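Local atomic coordinates of putative major capsid protein (Cafeteriavirus-dependent mavirus, PDB entry 6G43), a protein that probably builds the capsid shell of this virophage as a trimer, each subunit consistent with the double jelly-roll fold of hexon-like capsid proteins. Residues F42-P47 and K265-V270; V331-A336 and M441-K446; I361-D366 and S431-K436. All coordinates share one frame; numbering follows the deposited sequence.

Contact 1 of 3, residues F42-P47 and K265-V270; sequences FQTIQP and KINMLV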
ATOM      1  N   PHE A  42     -23.959  -2.284  21.080  1.00 32.32           N
ATOM      2  CA  PHE A  42     -24.155  -3.500  20.299  1.00 31.78           C
ATOM      3  C   PHE A  42     -25.156  -4.426  20.985  1.00 31.54           C
ATOM      4  O   PHE A  42     -25.156  -4.541  22.210  1.00 31.86           O
ATOM      5  CB  PHE A  42     -22.823  -4.231  20.092  1.00 31.45           C
ATOM      6  CG  PHE A  42     -21.923  -3.578  19.080  1.00 31.16           C
ATOM      7  CD1 PHE A  42     -21.025  -2.587  19.462  1.00 30.85           C
ATOM      8  CD2 PHE A  42     -21.971  -3.955  17.740  1.00 31.08           C
ATOM      9  CE1 PHE A  42     -20.194  -1.984  18.529  1.00 30.99           C
ATOM     10  CE2 PHE A  42     -21.140  -3.357  16.800  1.00 31.06           C
ATOM     11  CZ  PHE A  42     -20.251  -2.367  17.194  1.00 31.09           C
ATOM     12  N   GLN A  43     -26.011  -5.066  20.192  1.00 31.06           N
ATOM     13  CA  GLN A  43     -26.889  -6.126  20.694  1.00 31.29           C
ATOM     14  C   GLN A  43     -27.001  -7.278  19.699  1.00 30.25           C
ATOM     15  O   GLN A  43     -26.906  -7.086  18.483  1.00 29.87           O
ATOM     16  CB  GLN A  43     -28.281  -5.604  21.099  1.00 32.28           C
ATOM     17  CG  GLN A  43     -28.817  -4.407  20.332  1.00 33.12           C
ATOM     18  CD  GLN A  43     -30.155  -3.936  20.883  1.00 33.70           C
ATOM     19  OE1 GLN A  43     -30.200  -3.202  21.866  1.00 34.29           O
ATOM     20  NE2 GLN A  43     -31.246  -4.355  20.255  1.00 34.03           N
ATOM     21  N   THR A  44     -27.200  -8.471  20.254  1.00 29.25           N
ATOM     22  CA  THR A  44     -27.251  -9.716  19.504  1.00 28.74           C
ATOM     23  C   THR A  44     -28.709 -10.145  19.360  1.00 27.96           C
ATOM     24  O   THR A  44     -29.400 -10.364  20.357  1.00 27.21           O
ATOM     25  CB  THR A  44     -26.454 -10.813  20.240  1.00 28.86           C
ATOM     26  OG1 THR A  44     -25.113 -10.355  20.469  1.00 29.21           O
ATOM     27  CG2 THR A  44     -26.409 -12.103  19.434  1.00 29.03           C
ATOM     28  N   ILE A  45     -29.163 -10.254  18.112  1.00 27.66           N
ATOM     29  CA  ILE A  45     -30.533 -10.649  17.793  1.00 27.60           C
ATOM     30  C   ILE A  45     -30.527 -12.110  17.346  1.00 27.84           C
ATOM     31  O   ILE A  45     -29.875 -12.457  16.357  1.00 27.59           O
ATOM     32  CB  ILE A  45     -31.130  -9.754  16.683  1.00 27.47           C
ATOM     33  CG1 ILE A  45     -31.131  -8.283  17.128  1.00 27.43           C
ATOM     34  CG2 ILE A  45     -32.551 -10.197  16.333  1.00 27.39           C
ATOM     35  CD1 ILE A  45     -31.216  -7.291  15.990  1.00 27.47           C
ATOM     36  N   GLN A  46     -31.240 -12.957  18.088  1.00 27.83           N
ATOM     37  CA  GLN A  46     -31.405 -14.366  17.735  1.00 27.85           C
ATOM     38  C   GLN A  46     -32.509 -14.507  16.689  1.00 27.92           C
ATOM     39  O   GLN A  46     -33.415 -13.671  16.642  1.00 28.42           O
ATOM     40  CB  GLN A  46     -31.778 -15.188  18.974  1.00 27.76           C
ATOM     41  CG  GLN A  46     -30.758 -15.145  20.105  1.00 27.90           C
ATOM     42  CD  GLN A  46     -29.402 -15.722  19.717  1.00 28.19           C
ATOM     43  OE1 GLN A  46     -29.315 -16.650  18.910  1.00 28.24           O
ATOM     44  NE2 GLN A  46     -28.333 -15.171  20.293  1.00 28.26           N
ATOM     45  N   PRO A  47     -32.445 -15.562  15.846  1.00 27.85           N
ATOM     46  CA  PRO A  47     -33.533 -15.807  14.896  1.00 28.18           C
ATOM     47  C   PRO A  47     -34.808 -16.323  15.580  1.00 28.50           C
ATOM     48  O   PRO A  47     -34.749 -16.820  16.706  1.00 28.12           O
ATOM     49  CB  PRO A  47     -32.945 -16.857  13.945  1.00 28.02           C
ATOM     50  CG  PRO A  47     -31.903 -17.560  14.741  1.00 27.85           C
ATOM     51  CD  PRO A  47     -31.370 -16.566  15.730  1.00 27.85           C
ATOM     52  N   LYS A 265     -24.926 -22.404  13.936  1.00 29.74           N
ATOM     53  CA  LYS A 265     -25.673 -21.374  14.646  1.00 30.33           C
ATOM     54  C   LYS A 265     -25.479 -20.060  13.904  1.00 29.54           C
ATOM     55  O   LYS A 265     -24.525 -19.908  13.138  1.00 29.47           O
ATOM     56  CB  LYS A 265     -25.183 -21.253  16.091  1.00 31.64           C
ATOM     57  CG  LYS A 265     -25.519 -22.459  16.956  1.00 32.98           C
ATOM     58  CD  LYS A 265     -24.721 -22.465  18.251  1.00 34.30           C
ATOM     59  CE  LYS A 265     -24.914 -23.769  19.012  1.00 35.49           C
ATOM     60  NZ  LYS A 265     -23.951 -23.903  20.142  1.00 36.26           N
ATOM     61  N   ILE A 266     -26.393 -19.120  14.125  1.00 28.57           N
ATOM     62  CA  ILE A 266     -26.329 -17.815  13.480  1.00 27.69           C
ATOM     63  C   ILE A 266     -27.060 -16.762  14.314  1.00 27.19           C
ATOM     64  O   ILE A 266     -28.136 -17.025  14.855  1.00 26.46           O
ATOM     65  CB  ILE A 266     -26.876 -17.870  12.027  1.00 27.61           C
ATOM     66  CG1 ILE A 266     -26.699 -16.514  11.326  1.00 27.72           C
ATOM     67  CG2 ILE A 266     -28.335 -18.318  11.994  1.00 27.64           C
ATOM     68  CD1 ILE A 266     -26.934 -16.551   9.830  1.00 27.70           C
ATOM     69  N   ASN A 267     -26.453 -15.580  14.423  1.00 27.09           N
ATOM     70  CA  ASN A 267     -27.095 -14.409  15.019  1.00 27.17           C
ATOM     71  C   ASN A 267     -26.769 -13.166  14.197  1.00 27.08           C
ATOM     72  O   ASN A 267     -25.815 -13.166  13.412  1.00 27.28           O
ATOM     73  CB  ASN A 267     -26.677 -14.232  16.487  1.00 27.36           C
ATOM     74  CG  ASN A 267     -25.192 -13.940  16.658  1.00 27.79           C
ATOM     75  OD1 ASN A 267     -24.739 -12.819  16.417  1.00 28.38           O
ATOM     76  ND2 ASN A 267     -24.433 -14.939  17.101  1.00 27.70           N
HETATM   77  N   MSE A 268     -27.571 -12.120  14.377  1.00 26.91           N
HETATM   78  CA  MSE A 268     -27.336 -10.823  13.744  1.00 26.68           C
HETATM   79  C   MSE A 268     -26.819  -9.859  14.781  1.00 26.27           C
HETATM   80  O   MSE A 268     -27.413  -9.726  15.854  1.00 26.09           O
HETATM   81  CB  MSE A 268     -28.631 -10.302  13.130  1.00 27.32           C
HETATM   82  CG  MSE A 268     -28.411  -8.989  12.382  1.00 27.99           C
HETATM   83 SE   MSE A 268     -29.890  -8.641  11.136  1.00 29.37          SE
HETATM   84  CE  MSE A 268     -31.343  -8.517  12.459  1.00 29.07           C
ATOM     85  N   LEU A 269     -25.709  -9.187  14.466  1.00 25.98           N
ATOM     86  CA  LEU A 269     -25.120  -8.154  15.327  1.00 26.16           C
ATOM     87  C   LEU A 269     -25.455  -6.768  14.780  1.00 26.29           C
ATOM     88  O   LEU A 269     -25.127  -6.457  13.632  1.00 26.09           O
ATOM     89  CB  LEU A 269     -23.600  -8.324  15.399  1.00 26.11           C
ATOM     90  CG  LEU A 269     -22.815  -7.358  16.298  1.00 26.20           C
ATOM     91  CD1 LEU A 269     -23.200  -7.501  17.764  1.00 26.28           C
ATOM     92  CD2 LEU A 269     -21.322  -7.584  16.126  1.00 26.33           C
ATOM     93  N   VAL A 270     -26.103  -5.948  15.609  1.00 26.59           N
ATOM     94  CA  VAL A 270     -26.457  -4.569  15.259  1.00 27.00           C
ATOM     95  C   VAL A 270     -25.949  -3.593  16.319  1.00 27.40           C
ATOM     96  O   VAL A 270     -25.718  -3.985  17.461  1.00 27.13           O
ATOM     97  CB  VAL A 270     -27.991  -4.389  15.119  1.00 27.17           C
ATOM     98  CG1 VAL A 270     -28.554  -5.345  14.075  1.00 27.21           C
ATOM     99  CG2 VAL A 270     -28.704  -4.589  16.452  1.00 27.08           C
TER
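Gln43 and Val270 start an antiparallel pairing that runs on to Ile45 and Met268. Four backbone bonds join the two strands, two at each of these hydrogen-bonded pairs. The shortest runs from Ile45 N to Met268 O, 2.9 Å, and is nearly straight. Thr44 and Leu269 form the non-hydrogen-bonded pair between them. At the end of the pairing, Phe42 CA makes a C-H...O contact with Val270 O at 3.3 Å.

Apolar contacts gather on the face that carries Gln43, Ile45, Met268 and Val270. Ile45 CG1 lies beside its own backbone N (chi1 -59°), and CD1 reaches over the facing strand. Ile45 CD1 meets Val270 CG2 at 3.7 Å, with the two side chains at about a right angle. Ile45 CD1 is equally close, 3.7 Å, to Met268 CE; Met268 is a selenomethionine. Ile45 and Met268 lie side by side and point the same way. Phe61, Phe228 and Val230 of the same sheet pack against Met268. Away from this cluster, Phe42 CD2 touches Leu269 CD1 at 3.8 Å, and Leu373 of a second subunit packs against Phe42.

The contact of Thr44 with Asn267 joins a methyl to an amide. Thr44 CG2 is anti to its backbone N and sits over the flat face of the Asn267 amide, 3.5 Å from Asn267 CG. Asn267 OD1 takes a hydrogen bond from Arg76 NE, which helps hold the amide under the methyl. Beyond the strand, Pro47 CD rests 3.4 Å from Ile266 O.

Arg76 lies on strand 68-84, which pairs with the other side of strand 258-273. Strand 42-45 thus adds a short strand to a large antiparallel sheet, consistent with the N-terminal jelly roll of a double jelly-roll capsid protein.

Contact 2 of 3, residues V331-A336 and M441-K446; sequences VPSMFA and MANANK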
ATOM      1  N   VAL A 331     -31.104   3.037 -19.127  1.00 31.77           N
ATOM      2  CA  VAL A 331     -29.666   2.799 -19.307  1.00 31.50           C
ATOM      3  C   VAL A 331     -28.933   2.696 -17.952  1.00 31.03           C
ATOM      4  O   VAL A 331     -28.860   3.686 -17.219  1.00 30.14           O
ATOM      5  CB  VAL A 331     -29.031   3.927 -20.146  1.00 31.57           C
ATOM      6  CG1 VAL A 331     -27.565   3.635 -20.439  1.00 31.43           C
ATOM      7  CG2 VAL A 331     -29.792   4.123 -21.449  1.00 31.66           C
ATOM      8  N   PRO A 332     -28.390   1.503 -17.613  1.00 30.86           N
ATOM      9  CA  PRO A 332     -27.592   1.370 -16.379  1.00 30.68           C
ATOM     10  C   PRO A 332     -26.277   2.154 -16.393  1.00 30.66           C
ATOM     11  O   PRO A 332     -25.732   2.436 -17.460  1.00 30.19           O
ATOM     12  CB  PRO A 332     -27.291  -0.133 -16.300  1.00 30.67           C
ATOM     13  CG  PRO A 332     -28.286  -0.788 -17.187  1.00 30.89           C
ATOM     14  CD  PRO A 332     -28.589   0.196 -18.269  1.00 30.75           C
ATOM     15  N   SER A 333     -25.782   2.484 -15.203  1.00 31.00           N
ATOM     16  CA  SER A 333     -24.507   3.189 -15.052  1.00 31.30           C
ATOM     17  C   SER A 333     -23.285   2.318 -15.344  1.00 31.32           C
ATOM     18  O   SER A 333     -22.255   2.835 -15.772  1.00 30.61           O
ATOM     19  CB  SER A 333     -24.388   3.786 -13.648  1.00 31.32           C
ATOM     20  OG  SER A 333     -25.230   4.916 -13.534  1.00 31.68           O
HETATM   21  N   MSE A 334     -23.391   1.015 -15.090  1.00 31.59           N
HETATM   22  CA  MSE A 334     -22.293   0.087 -15.362  1.00 32.38           C
HETATM   23  C   MSE A 334     -22.806  -1.289 -15.679  1.00 31.31           C
HETATM   24  O   MSE A 334     -23.890  -1.680 -15.245  1.00 31.17           O
HETATM   25  CB  MSE A 334     -21.349   0.025 -14.155  1.00 33.94           C
HETATM   26  CG  MSE A 334     -19.892  -0.138 -14.587  1.00 35.49           C
HETATM   27 SE   MSE A 334     -18.774  -0.456 -13.002  1.00 39.10          SE
HETATM   28  CE  MSE A 334     -18.374   1.411 -12.536  1.00 38.28           C
ATOM     29  N   PHE A 335     -22.013  -2.022 -16.459  1.00 30.48           N
ATOM     30  CA  PHE A 335     -22.246  -3.431 -16.751  1.00 29.97           C
ATOM     31  C   PHE A 335     -21.046  -4.246 -16.301  1.00 29.58           C
ATOM     32  O   PHE A 335     -19.943  -3.715 -16.185  1.00 28.99           O
ATOM     33  CB  PHE A 335     -22.437  -3.627 -18.249  1.00 29.73           C
ATOM     34  CG  PHE A 335     -23.615  -2.899 -18.807  1.00 29.62           C
ATOM     35  CD1 PHE A 335     -24.850  -3.516 -18.886  1.00 29.72           C
ATOM     36  CD2 PHE A 335     -23.493  -1.595 -19.259  1.00 29.82           C
ATOM     37  CE1 PHE A 335     -25.945  -2.849 -19.403  1.00 29.64           C
ATOM     38  CE2 PHE A 335     -24.585  -0.918 -19.779  1.00 29.77           C
ATOM     39  CZ  PHE A 335     -25.813  -1.548 -19.853  1.00 29.86           C
ATOM     40  N   ALA A 336     -21.274  -5.534 -16.055  1.00 29.59           N
ATOM     41  CA  ALA A 336     -20.218  -6.479 -15.695  1.00 29.95           C
ATOM     42  C   ALA A 336     -20.393  -7.759 -16.506  1.00 30.46           C
ATOM     43  O   ALA A 336     -21.504  -8.290 -16.592  1.00 30.46           O
ATOM     44  CB  ALA A 336     -20.256  -6.785 -14.208  1.00 29.61           C
HETATM   45  N   MSE A 441     -27.026   7.185 -22.289  1.00 41.85           N
HETATM   46  CA  MSE A 441     -26.167   7.658 -21.201  1.00 42.93           C
HETATM   47  C   MSE A 441     -26.649   7.117 -19.895  1.00 40.66           C
HETATM   48  O   MSE A 441     -27.827   6.802 -19.750  1.00 38.75           O
HETATM   49  CB  MSE A 441     -26.270   9.168 -21.092  1.00 46.55           C
HETATM   50  CG  MSE A 441     -25.528   9.871 -22.223  1.00 49.57           C
HETATM   51 SE   MSE A 441     -25.876  11.813 -22.211  1.00 56.53          SE
HETATM   52  CE  MSE A 441     -27.590  11.959 -21.277  1.00 54.07           C
ATOM     53  N   ALA A 442     -25.742   7.043 -18.924  1.00 38.82           N
ATOM     54  CA  ALA A 442     -26.049   6.522 -17.595  1.00 37.53           C
ATOM     55  C   ALA A 442     -27.238   7.261 -16.974  1.00 36.88           C
ATOM     56  O   ALA A 442     -27.293   8.491 -17.006  1.00 36.36           O
ATOM     57  CB  ALA A 442     -24.827   6.631 -16.699  1.00 37.39           C
ATOM     58  N   ASN A 443     -28.190   6.490 -16.447  1.00 35.94           N
ATOM     59  CA  ASN A 443     -29.433   7.004 -15.846  1.00 35.94           C
ATOM     60  C   ASN A 443     -30.405   7.706 -16.816  1.00 36.08           C
ATOM     61  O   ASN A 443     -31.293   8.446 -16.378  1.00 35.95           O
ATOM     62  CB  ASN A 443     -29.125   7.902 -14.632  1.00 35.67           C
ATOM     63  CG  ASN A 443     -28.403   7.158 -13.522  1.00 35.14           C
ATOM     64  OD1 ASN A 443     -28.677   5.986 -13.260  1.00 34.97           O
ATOM     65  ND2 ASN A 443     -27.474   7.839 -12.857  1.00 35.33           N
ATOM     66  N   ALA A 444     -30.270   7.448 -18.117  1.00 36.20           N
ATOM     67  CA  ALA A 444     -31.200   7.978 -19.111  1.00 36.73           C
ATOM     68  C   ALA A 444     -32.461   7.123 -19.129  1.00 37.49           C
ATOM     69  O   ALA A 444     -32.376   5.893 -19.139  1.00 36.69           O
ATOM     70  CB  ALA A 444     -30.562   7.995 -20.489  1.00 36.53           C
ATOM     71  N   ASN A 445     -33.623   7.774 -19.140  1.00 38.94           N
ATOM     72  CA  ASN A 445     -34.909   7.087 -19.247  1.00 40.60           C
ATOM     73  C   ASN A 445     -35.202   6.793 -20.725  1.00 40.86           C
ATOM     74  O   ASN A 445     -36.084   7.399 -21.342  1.00 41.79           O
ATOM     75  CB  ASN A 445     -36.016   7.932 -18.603  1.00 41.83           C
ATOM     76  CG  ASN A 445     -37.340   7.190 -18.497  1.00 43.26           C
ATOM     77  OD1 ASN A 445     -37.374   5.990 -18.211  1.00 44.36           O
ATOM     78  ND2 ASN A 445     -38.443   7.903 -18.721  1.00 43.96           N
ATOM     79  N   LYS A 446     -34.440   5.847 -21.272  1.00 40.42           N
ATOM     80  CA  LYS A 446     -34.472   5.500 -22.690  1.00 39.92           C
ATOM     81  C   LYS A 446     -34.220   4.006 -22.822  1.00 38.90           C
ATOM     82  O   LYS A 446     -33.227   3.497 -22.300  1.00 38.47           O
ATOM     83  CB  LYS A 446     -33.391   6.277 -23.450  1.00 40.83           C
ATOM     84  CG  LYS A 446     -33.261   5.928 -24.928  1.00 41.43           C
ATOM     85  CD  LYS A 446     -32.179   6.756 -25.604  1.00 41.92           C
ATOM     86  CE  LYS A 446     -31.857   6.219 -26.991  1.00 41.98           C
ATOM     87  NZ  LYS A 446     -33.018   6.299 -27.920  1.00 42.22           N
TER
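The amide of Asn443 meets the hydroxyl of Ser333. Ser333 OG stands well off the amide plane, 3.6 Å from Asn443 OD1 and 3.7 Å from Asn443 ND2, and is not hydrogen-bonded to either. A shared partner draws the two groups together: Asp477 OD2 is hydrogen-bonded to both Ser333 OG and Asn443 ND2. Ala442 CB also packs against Ser333 OG, at 3.6 Å.

The second flat group is the peptide that follows Met441, a selenomethionine. Val331 CG1 lies over one face of it, 3.6 Å from Met441 C. Val331 CB is only 3.1 Å from Met441 O, so the packing is tight here. With CG1 anti to its backbone N (chi1 -175°), Val331 sets that methyl over the peptide, while CG2 lies beside the backbone N. Val331 CG2 meets Lys446 O at 3.6 Å and, more loosely, Ala444 CB.

Two backbone bonds fix Val331 to the loop. Val331 N gives a hydrogen bond to Ala444 O at 3.1 Å. Asn443 N gives one to Val331 O at 3.0 Å. This second bond is more bent, 143° at the hydrogen. Met441 O is held inside the loop by Ala444 N.

The loop also meets another chain. Ser33 OG of the third subunit is hydrogen-bonded to Ala442 O, so this buried site lies next to a subunit boundary of the trimer.

Residues 441-444 form a type II beta turn, with Asn443 at its third position in a positive-phi conformation. Asn445 centres an inverse gamma turn just after it. The two turns follow each other, and backbone bonds hold them to the chain leading into strand 334-341, within the C-terminal domain of the major capsid protein.

Contact 3 of 3, residues I361-D366 and S431-K436; sequences IKVDSD and SDLGLK
Val363 divides its two methyls between Leu433 and Leu435. It ends strand 355-363 of a beta hairpin, whose type II' turn runs from Val363 to Asp366. The hairpin belongs to a four-stranded antiparallel sheet in the C-terminal domain of the capsid protein. Two backbone bonds between Val363 and Asp366 close the turn. No hydrogen bond links residues 361-366 to residues 431-436, and side chains carry the contact.

Val363 CG1 is anti to its backbone N (chi1 -178°) and faces Leu435 CD1 at 4.1 Å. Val363 CG2, beside that N, faces Leu433 CD1 at 3.9 Å. Both leucines meet the valine at about a right angle. Leu433 forks in turn. Its other methyl, Leu433 CD2, touches Ile361 CD1 at 4.0 Å, again with the side chains nearly perpendicular. Leu433 therefore bridges two residues of one strand. Phe370 and Phe428 pack round it, and its carbonyl O is hydrogen-bonded to Ser40 OG of the third subunit.

Leu435 CD2 bridges Val363 and Asp366. Leu435 CD2 lies 4.0 Å from Val363 CB, and the leucine meets the aspartate at a slant. The carboxylate lies near Lys436 without forming an ion pair: Asp366 OD2 is 4.0 Å from Lys436 CG, whereas Lys436 NZ is 6.9 Å from Asp366 OD2.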
ATOM      1  N   ILE A 361     -19.796  -6.019 -28.669  1.00 36.84           N
ATOM      2  CA  ILE A 361     -21.061  -5.616 -28.065  1.00 36.09           C
ATOM      3  C   ILE A 361     -21.913  -4.902 -29.114  1.00 35.87           C
ATOM      4  O   ILE A 361     -21.406  -4.102 -29.909  1.00 34.96           O
ATOM      5  CB  ILE A 361     -20.823  -4.694 -26.844  1.00 35.50           C
ATOM      6  CG1 ILE A 361     -20.010  -5.440 -25.773  1.00 35.57           C
ATOM      7  CG2 ILE A 361     -22.146  -4.222 -26.241  1.00 35.33           C
ATOM      8  CD1 ILE A 361     -19.442  -4.558 -24.688  1.00 35.61           C
ATOM      9  N   LYS A 362     -23.207  -5.211 -29.103  1.00 36.25           N
ATOM     10  CA  LYS A 362     -24.194  -4.558 -29.949  1.00 36.99           C
ATOM     11  C   LYS A 362     -25.126  -3.762 -29.044  1.00 36.63           C
ATOM     12  O   LYS A 362     -25.549  -4.267 -28.010  1.00 35.87           O
ATOM     13  CB  LYS A 362     -24.980  -5.609 -30.739  1.00 37.81           C
ATOM     14  CG  LYS A 362     -26.070  -5.059 -31.651  1.00 38.59           C
ATOM     15  CD  LYS A 362     -26.727  -6.173 -32.452  1.00 39.56           C
ATOM     16  CE  LYS A 362     -27.965  -5.672 -33.180  1.00 40.23           C
ATOM     17  NZ  LYS A 362     -28.564  -6.711 -34.060  1.00 40.89           N
ATOM     18  N   VAL A 363     -25.424  -2.522 -29.428  1.00 36.89           N
ATOM     19  CA  VAL A 363     -26.424  -1.693 -28.742  1.00 36.93           C
ATOM     20  C   VAL A 363     -27.336  -1.079 -29.803  1.00 37.52           C
ATOM     21  O   VAL A 363     -26.912  -0.196 -30.554  1.00 37.18           O
ATOM     22  CB  VAL A 363     -25.778  -0.580 -27.891  1.00 36.69           C
ATOM     23  CG1 VAL A 363     -26.849   0.220 -27.156  1.00 36.79           C
ATOM     24  CG2 VAL A 363     -24.805  -1.183 -26.888  1.00 36.54           C
ATOM     25  N   ASP A 364     -28.580  -1.560 -29.853  1.00 38.05           N
ATOM     26  CA  ASP A 364     -29.557  -1.188 -30.888  1.00 38.29           C
ATOM     27  C   ASP A 364     -28.999  -1.521 -32.291  1.00 38.26           C
ATOM     28  O   ASP A 364     -28.702  -2.686 -32.560  1.00 38.26           O
ATOM     29  CB  ASP A 364     -30.013   0.279 -30.727  1.00 38.53           C
ATOM     30  CG  ASP A 364     -30.629   0.562 -29.361  1.00 38.55           C
ATOM     31  OD1 ASP A 364     -31.268  -0.339 -28.770  1.00 37.96           O
ATOM     32  OD2 ASP A 364     -30.480   1.706 -28.883  1.00 38.58           O
ATOM     33  N   SER A 365     -28.835  -0.521 -33.164  1.00 38.10           N
ATOM     34  CA  SER A 365     -28.282  -0.734 -34.507  1.00 38.35           C
ATOM     35  C   SER A 365     -26.743  -0.711 -34.570  1.00 38.53           C
ATOM     36  O   SER A 365     -26.174  -1.118 -35.581  1.00 38.89           O
ATOM     37  CB  SER A 365     -28.844   0.318 -35.467  1.00 38.21           C
ATOM     38  OG  SER A 365     -28.404   1.622 -35.102  1.00 38.03           O
ATOM     39  N   ASP A 366     -26.088  -0.229 -33.510  1.00 38.28           N
ATOM     40  CA  ASP A 366     -24.623  -0.118 -33.457  1.00 37.89           C
ATOM     41  C   ASP A 366     -24.006  -1.482 -33.104  1.00 37.04           C
ATOM     42  O   ASP A 366     -24.269  -2.014 -32.026  1.00 37.25           O
ATOM     43  CB  ASP A 366     -24.226   0.951 -32.422  1.00 38.33           C
ATOM     44  CG  ASP A 366     -22.903   1.633 -32.744  1.00 38.80           C
ATOM     45  OD1 ASP A 366     -21.963   0.956 -33.214  1.00 39.65           O
ATOM     46  OD2 ASP A 366     -22.803   2.857 -32.509  1.00 38.71           O
ATOM     47  N   SER A 431     -20.636   5.078 -21.445  1.00 28.04           N
ATOM     48  CA  SER A 431     -19.714   6.065 -22.019  1.00 27.92           C
ATOM     49  C   SER A 431     -18.466   5.444 -22.663  1.00 28.20           C
ATOM     50  O   SER A 431     -17.903   6.021 -23.597  1.00 28.60           O
ATOM     51  CB  SER A 431     -19.295   7.080 -20.954  1.00 28.32           C
ATOM     52  OG  SER A 431     -18.759   6.433 -19.809  1.00 28.70           O
ATOM     53  N   ASP A 432     -18.034   4.284 -22.163  1.00 28.19           N
ATOM     54  CA  ASP A 432     -16.917   3.541 -22.762  1.00 28.12           C
ATOM     55  C   ASP A 432     -17.220   3.031 -24.177  1.00 28.92           C
ATOM     56  O   ASP A 432     -16.302   2.874 -24.982  1.00 28.85           O
ATOM     57  CB  ASP A 432     -16.514   2.345 -21.888  1.00 27.60           C
ATOM     58  CG  ASP A 432     -15.995   2.752 -20.518  1.00 26.94           C
ATOM     59  OD1 ASP A 432     -15.239   3.742 -20.410  1.00 26.45           O
ATOM     60  OD2 ASP A 432     -16.335   2.058 -19.541  1.00 26.57           O
ATOM     61  N   LEU A 433     -18.495   2.765 -24.465  1.00 29.26           N
ATOM     62  CA  LEU A 433     -18.919   2.242 -25.764  1.00 29.93           C
ATOM     63  C   LEU A 433     -18.712   3.205 -26.935  1.00 30.52           C
ATOM     64  O   LEU A 433     -18.558   2.757 -28.072  1.00 30.44           O
ATOM     65  CB  LEU A 433     -20.393   1.831 -25.710  1.00 30.07           C
ATOM     66  CG  LEU A 433     -20.770   0.720 -24.729  1.00 29.84           C
ATOM     67  CD1 LEU A 433     -22.279   0.650 -24.576  1.00 29.68           C
ATOM     68  CD2 LEU A 433     -20.221  -0.620 -25.192  1.00 29.90           C
ATOM     69  N   GLY A 434     -18.725   4.509 -26.665  1.00 31.43           N
ATOM     70  CA  GLY A 434     -18.523   5.524 -27.700  1.00 32.29           C
ATOM     71  C   GLY A 434     -19.595   5.485 -28.774  1.00 33.45           C
ATOM     72  O   GLY A 434     -19.292   5.538 -29.967  1.00 32.66           O
ATOM     73  N   LEU A 435     -20.850   5.382 -28.338  1.00 35.49           N
ATOM     74  CA  LEU A 435     -21.990   5.275 -29.241  1.00 37.08           C
ATOM     75  C   LEU A 435     -22.240   6.601 -29.947  1.00 38.79           C
ATOM     76  O   LEU A 435     -22.183   7.661 -29.317  1.00 38.43           O
ATOM     77  CB  LEU A 435     -23.246   4.882 -28.461  1.00 36.89           C
ATOM     78  CG  LEU A 435     -23.221   3.541 -27.727  1.00 37.12           C
ATOM     79  CD1 LEU A 435     -24.402   3.433 -26.774  1.00 37.21           C
ATOM     80  CD2 LEU A 435     -23.215   2.380 -28.710  1.00 37.24           C
ATOM     81  N   LYS A 436     -22.501   6.536 -31.252  1.00 40.94           N
ATOM     82  CA  LYS A 436     -22.926   7.720 -32.013  1.00 43.11           C
ATOM     83  C   LYS A 436     -24.306   8.219 -31.560  1.00 42.73           C
ATOM     84  O   LYS A 436     -24.581   9.417 -31.628  1.00 43.01           O
ATOM     85  CB  LYS A 436     -22.875   7.486 -33.535  1.00 45.13           C
ATOM     86  CG  LYS A 436     -23.746   6.366 -34.090  1.00 47.29           C
ATOM     87  CD  LYS A 436     -23.548   6.185 -35.592  1.00 48.92           C
ATOM     88  CE  LYS A 436     -24.069   7.374 -36.393  1.00 49.88           C
ATOM     89  NZ  LYS A 436     -24.183   7.071 -37.846  1.00 50.45           N
TER

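From the N terminus, the chain first lays down strand 42-45. With 217 residues lying between the two segments, strand 258-273 comes back to it at residues 265-270 and closes contact 1. The next contact opens at residue 331, so contact 1 stands in series with the other two. Contact 3 then begins and ends within the loop that contact 2 closes. Both bring the segment between strands 426-428 and 448-457 onto earlier parts of the C-terminal domain. Contact 2 joins it to the chain leading into strand 334-341, and contact 3 to the end of strand 355-363 and the turn that follows. Their centres are 12 Å apart, and both adjoin the third subunit. Contacts 1 and 3 lie on opposite sides of the chain's centre.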